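Local coordinates for heterokaryon incompatibility protein s (Podospora anserina, PDB 2WVQ), which forms the [het-s] prion and drives heterokaryon incompatibility, interacting with het-S from incompatible cells to trigger a lethal reaction, at residues Lys85-Glu90 and Val171-Lys176. The protein carries 2 engineered substitutions. Residues are numbered along the deposited sequence; the frame is centred on the assembly and turned at random.
Sequences KSIVEE and VDELEK
Apolar helix-to-helix packing joins Ile87, on helix 79-108, to Leu174 and Glu173 in the last turns of helix 157-176, within the mostly helical globular HeLo domain, the part that precedes the prion-forming region. The CD1 methyl of Ile87 touches both neighbouring side chains, and the CA of Ile87 lies 7.3 Å from that of Leu174. Both branches of Ile87 take part. CG2, anti to the backbone N, reaches CD1 of Leu174 at 3.6 Å and lies 3.9 Å from CD2 of the same residue, so it faces both methyls of the fork. The other branch runs through CG1 to CD1, which meets Leu174 CD1 at 3.6 Å as well as the base of Glu173. The Ile87 and Leu174 side chains run antiparallel past one another, methyl alongside methyl, and no hydrogen bond links the two segments. Glu173 adds its aliphatic base to this packing, while its chain, extended beyond CG, carries the carboxylate to the dimer interface, where OE1 forms a salt bridge with Arg104 of the second subunit. The same Arg104 pairs with Glu90 OE2, which is also hydrogen-bonded to Thr101 OG1 of that subunit; the shared arginine probably eases the proximity of Glu90 OE2 and Glu173 OE2, 5.9 Å apart. Within the chain, Phe170 packs against Ile87, and Leu56 of helix 42-62 touches Leu174, tying the pair into the helical core. At the terminal methyl of the isoleucine, Ile87 CD1 meets Glu173 CB at 3.6 Å.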
ATOM      1  N   LYS A  85      -2.496  15.880  -7.495  1.00 26.03           N
ATOM      2  CA  LYS A  85      -3.805  15.224  -7.482  1.00 26.11           C
ATOM      3  C   LYS A  85      -3.676  13.684  -7.410  1.00 25.32           C
ATOM      4  O   LYS A  85      -4.359  13.029  -6.633  1.00 25.39           O
ATOM      5  CB  LYS A  85      -4.573  15.619  -8.745  1.00 25.44           C
ATOM      6  CG  LYS A  85      -5.999  15.106  -8.748  1.00 26.86           C
ATOM      7  CD  LYS A  85      -6.783  15.647  -9.909  1.00 28.27           C
ATOM      8  CE  LYS A  85      -8.267  15.286  -9.738  1.00 32.17           C
ATOM      9  NZ  LYS A  85      -8.579  14.104 -10.591  1.00 37.45           N
ATOM     10  N   SER A  86      -2.814  13.117  -8.249  1.00 25.34           N
ATOM     11  CA  SER A  86      -2.500  11.698  -8.169  1.00 25.06           C
ATOM     12  C   SER A  86      -1.951  11.298  -6.804  1.00 25.46           C
ATOM     13  O   SER A  86      -2.371  10.286  -6.261  1.00 24.98           O
ATOM     14  CB  SER A  86      -1.524  11.321  -9.264  1.00 25.14           C
ATOM     15  OG  SER A  86      -1.405   9.925  -9.338  1.00 24.28           O
ATOM     16  N   ILE A  87      -1.048  12.098  -6.232  1.00 26.49           N
ATOM     17  CA  ILE A  87      -0.382  11.741  -4.964  1.00 27.98           C
ATOM     18  C   ILE A  87      -1.384  11.704  -3.819  1.00 28.47           C
ATOM     19  O   ILE A  87      -1.401  10.799  -2.976  1.00 29.30           O
ATOM     20  CB  ILE A  87       0.777  12.705  -4.615  1.00 27.34           C
ATOM     21  CG1 ILE A  87       2.003  12.409  -5.468  1.00 27.05           C
ATOM     22  CG2 ILE A  87       1.148  12.543  -3.140  1.00 28.15           C
ATOM     23  CD1 ILE A  87       2.913  13.605  -5.728  1.00 31.44           C
ATOM     24  N   VAL A  88      -2.228  12.719  -3.802  1.00 27.51           N
ATOM     25  CA  VAL A  88      -3.265  12.870  -2.809  1.00 28.06           C
ATOM     26  C   VAL A  88      -4.353  11.725  -2.953  1.00 28.15           C
ATOM     27  O   VAL A  88      -4.805  11.170  -1.955  1.00 25.94           O
ATOM     28  CB  VAL A  88      -3.691  14.375  -2.955  1.00 29.05           C
ATOM     29  CG1 VAL A  88      -5.065  14.633  -3.573  1.00 31.98           C
ATOM     30  CG2 VAL A  88      -3.133  15.252  -1.792  1.00 27.07           C
ATOM     31  N   GLU A  89      -4.704  11.348  -4.190  1.00 27.29           N
ATOM     32  CA  GLU A  89      -5.604  10.205  -4.413  1.00 28.98           C
ATOM     33  C   GLU A  89      -4.935   8.918  -3.872  1.00 29.96           C
ATOM     34  O   GLU A  89      -5.579   8.148  -3.166  1.00 30.57           O
ATOM     35  CB  GLU A  89      -5.980  10.039  -5.892  1.00 27.80           C
ATOM     36  CG  GLU A  89      -6.989  11.026  -6.396  1.00 30.03           C
ATOM     37  CD  GLU A  89      -7.052  11.117  -7.906  1.00 30.96           C
ATOM     38  OE1 GLU A  89      -8.028  11.710  -8.398  1.00 34.03           O
ATOM     39  OE2 GLU A  89      -6.136  10.623  -8.599  1.00 32.81           O
ATOM     40  N   GLU A  90      -3.645   8.718  -4.169  1.00 30.13           N
ATOM     41  CA  GLU A  90      -2.893   7.577  -3.625  1.00 31.22           C
ATOM     42  C   GLU A  90      -2.745   7.568  -2.068  1.00 31.19           C
ATOM     43  O   GLU A  90      -2.807   6.493  -1.453  1.00 29.56           O
ATOM     44  CB  GLU A  90      -1.560   7.399  -4.351  1.00 31.55           C
ATOM     45  CG  GLU A  90      -1.276   5.882  -4.625  1.00 35.52           C
ATOM     46  CD  GLU A  90       0.033   5.613  -5.300  1.00 33.88           C
ATOM     47  OE1 GLU A  90       0.721   4.651  -4.891  1.00 37.92           O
ATOM     48  OE2 GLU A  90       0.385   6.356  -6.253  1.00 39.49           O
ATOM     49  N   VAL A 171       4.898  12.924   0.603  1.00 35.71           N
ATOM     50  CA  VAL A 171       5.126  14.348   0.872  1.00 35.94           C
ATOM     51  C   VAL A 171       6.490  14.769   0.289  1.00 36.67           C
ATOM     52  O   VAL A 171       6.635  15.924  -0.129  1.00 36.14           O
ATOM     53  CB  VAL A 171       4.892  14.767   2.382  1.00 36.44           C
ATOM     54  CG1 VAL A 171       5.135  16.273   2.602  1.00 35.75           C
ATOM     55  CG2 VAL A 171       3.490  14.447   2.853  1.00 34.04           C
ATOM     56  N   ASP A 172       7.457  13.840   0.207  1.00 36.65           N
ATOM     57  CA  ASP A 172       8.698  14.051  -0.574  1.00 37.54           C
ATOM     58  C   ASP A 172       8.364  14.374  -2.029  1.00 38.16           C
ATOM     59  O   ASP A 172       8.901  15.341  -2.591  1.00 39.07           O
ATOM     60  CB  ASP A 172       9.633  12.826  -0.576  1.00 37.86           C
ATOM     61  CG  ASP A 172      10.299  12.561   0.775  1.00 39.86           C
ATOM     62  OD1 ASP A 172      10.908  11.471   0.939  1.00 40.33           O
ATOM     63  OD2 ASP A 172      10.211  13.427   1.673  1.00 43.97           O
ATOM     64  N   GLU A 173       7.512  13.548  -2.641  1.00 38.48           N
ATOM     65  CA  GLU A 173       7.051  13.732  -4.026  1.00 38.99           C
ATOM     66  C   GLU A 173       6.327  15.080  -4.237  1.00 39.12           C
ATOM     67  O   GLU A 173       6.588  15.788  -5.226  1.00 39.84           O
ATOM     68  CB  GLU A 173       6.133  12.573  -4.435  1.00 38.86           C
ATOM     69  CG  GLU A 173       6.811  11.428  -5.175  1.00 40.60           C
ATOM     70  CD  GLU A 173       5.802  10.474  -5.832  1.00 40.64           C
ATOM     71  OE1 GLU A 173       5.699  10.458  -7.086  1.00 40.66           O
ATOM     72  OE2 GLU A 173       5.110   9.732  -5.091  1.00 42.98           O
ATOM     73  N   LEU A 174       5.439  15.421  -3.303  1.00 39.10           N
ATOM     74  CA  LEU A 174       4.672  16.687  -3.279  1.00 39.32           C
ATOM     75  C   LEU A 174       5.554  17.916  -3.173  1.00 39.84           C
ATOM     76  O   LEU A 174       5.324  18.921  -3.866  1.00 40.27           O
ATOM     77  CB  LEU A 174       3.709  16.690  -2.092  1.00 38.32           C
ATOM     78  CG  LEU A 174       2.188  16.585  -2.151  1.00 40.07           C
ATOM     79  CD1 LEU A 174       1.617  16.121  -3.476  1.00 40.03           C
ATOM     80  CD2 LEU A 174       1.625  15.791  -0.979  1.00 37.93           C
ATOM     81  N   GLU A 175       6.533  17.851  -2.275  1.00 39.86           N
ATOM     82  CA  GLU A 175       7.501  18.930  -2.095  1.00 39.82           C
ATOM     83  C   GLU A 175       8.442  19.092  -3.304  1.00 40.56           C
ATOM     84  O   GLU A 175       8.914  20.186  -3.573  1.00 40.50           O
ATOM     85  CB  GLU A 175       8.300  18.737  -0.795  1.00 39.10           C
ATOM     86  CG  GLU A 175       7.527  19.032   0.497  1.00 38.46           C
ATOM     87  CD  GLU A 175       8.282  18.561   1.749  1.00 39.31           C
ATOM     88  OE1 GLU A 175       7.678  18.442   2.841  1.00 34.72           O
ATOM     89  OE2 GLU A 175       9.490  18.297   1.635  1.00 40.06           O
ATOM     90  N   LYS A 176       8.717  17.996  -4.018  1.00 41.39           N
ATOM     91  CA  LYS A 176       9.545  18.009  -5.226  1.00 41.44           C
ATOM     92  C   LYS A 176       8.857  18.759  -6.389  1.00 41.26           C
ATOM     93  O   LYS A 176       9.527  19.376  -7.215  1.00 40.63           O
ATOM     94  CB  LYS A 176       9.897  16.562  -5.653  1.00 41.97           C
ATOM     95  CG  LYS A 176      11.295  16.342  -6.270  1.00 43.18           C
ATOM     96  CD  LYS A 176      11.314  16.610  -7.799  1.00 44.71           C
ATOM     97  CE  LYS A 176      12.719  16.735  -8.365  1.00 44.47           C
ATOM     98  NZ  LYS A 176      13.516  15.468  -8.227  1.00 46.67           N
TER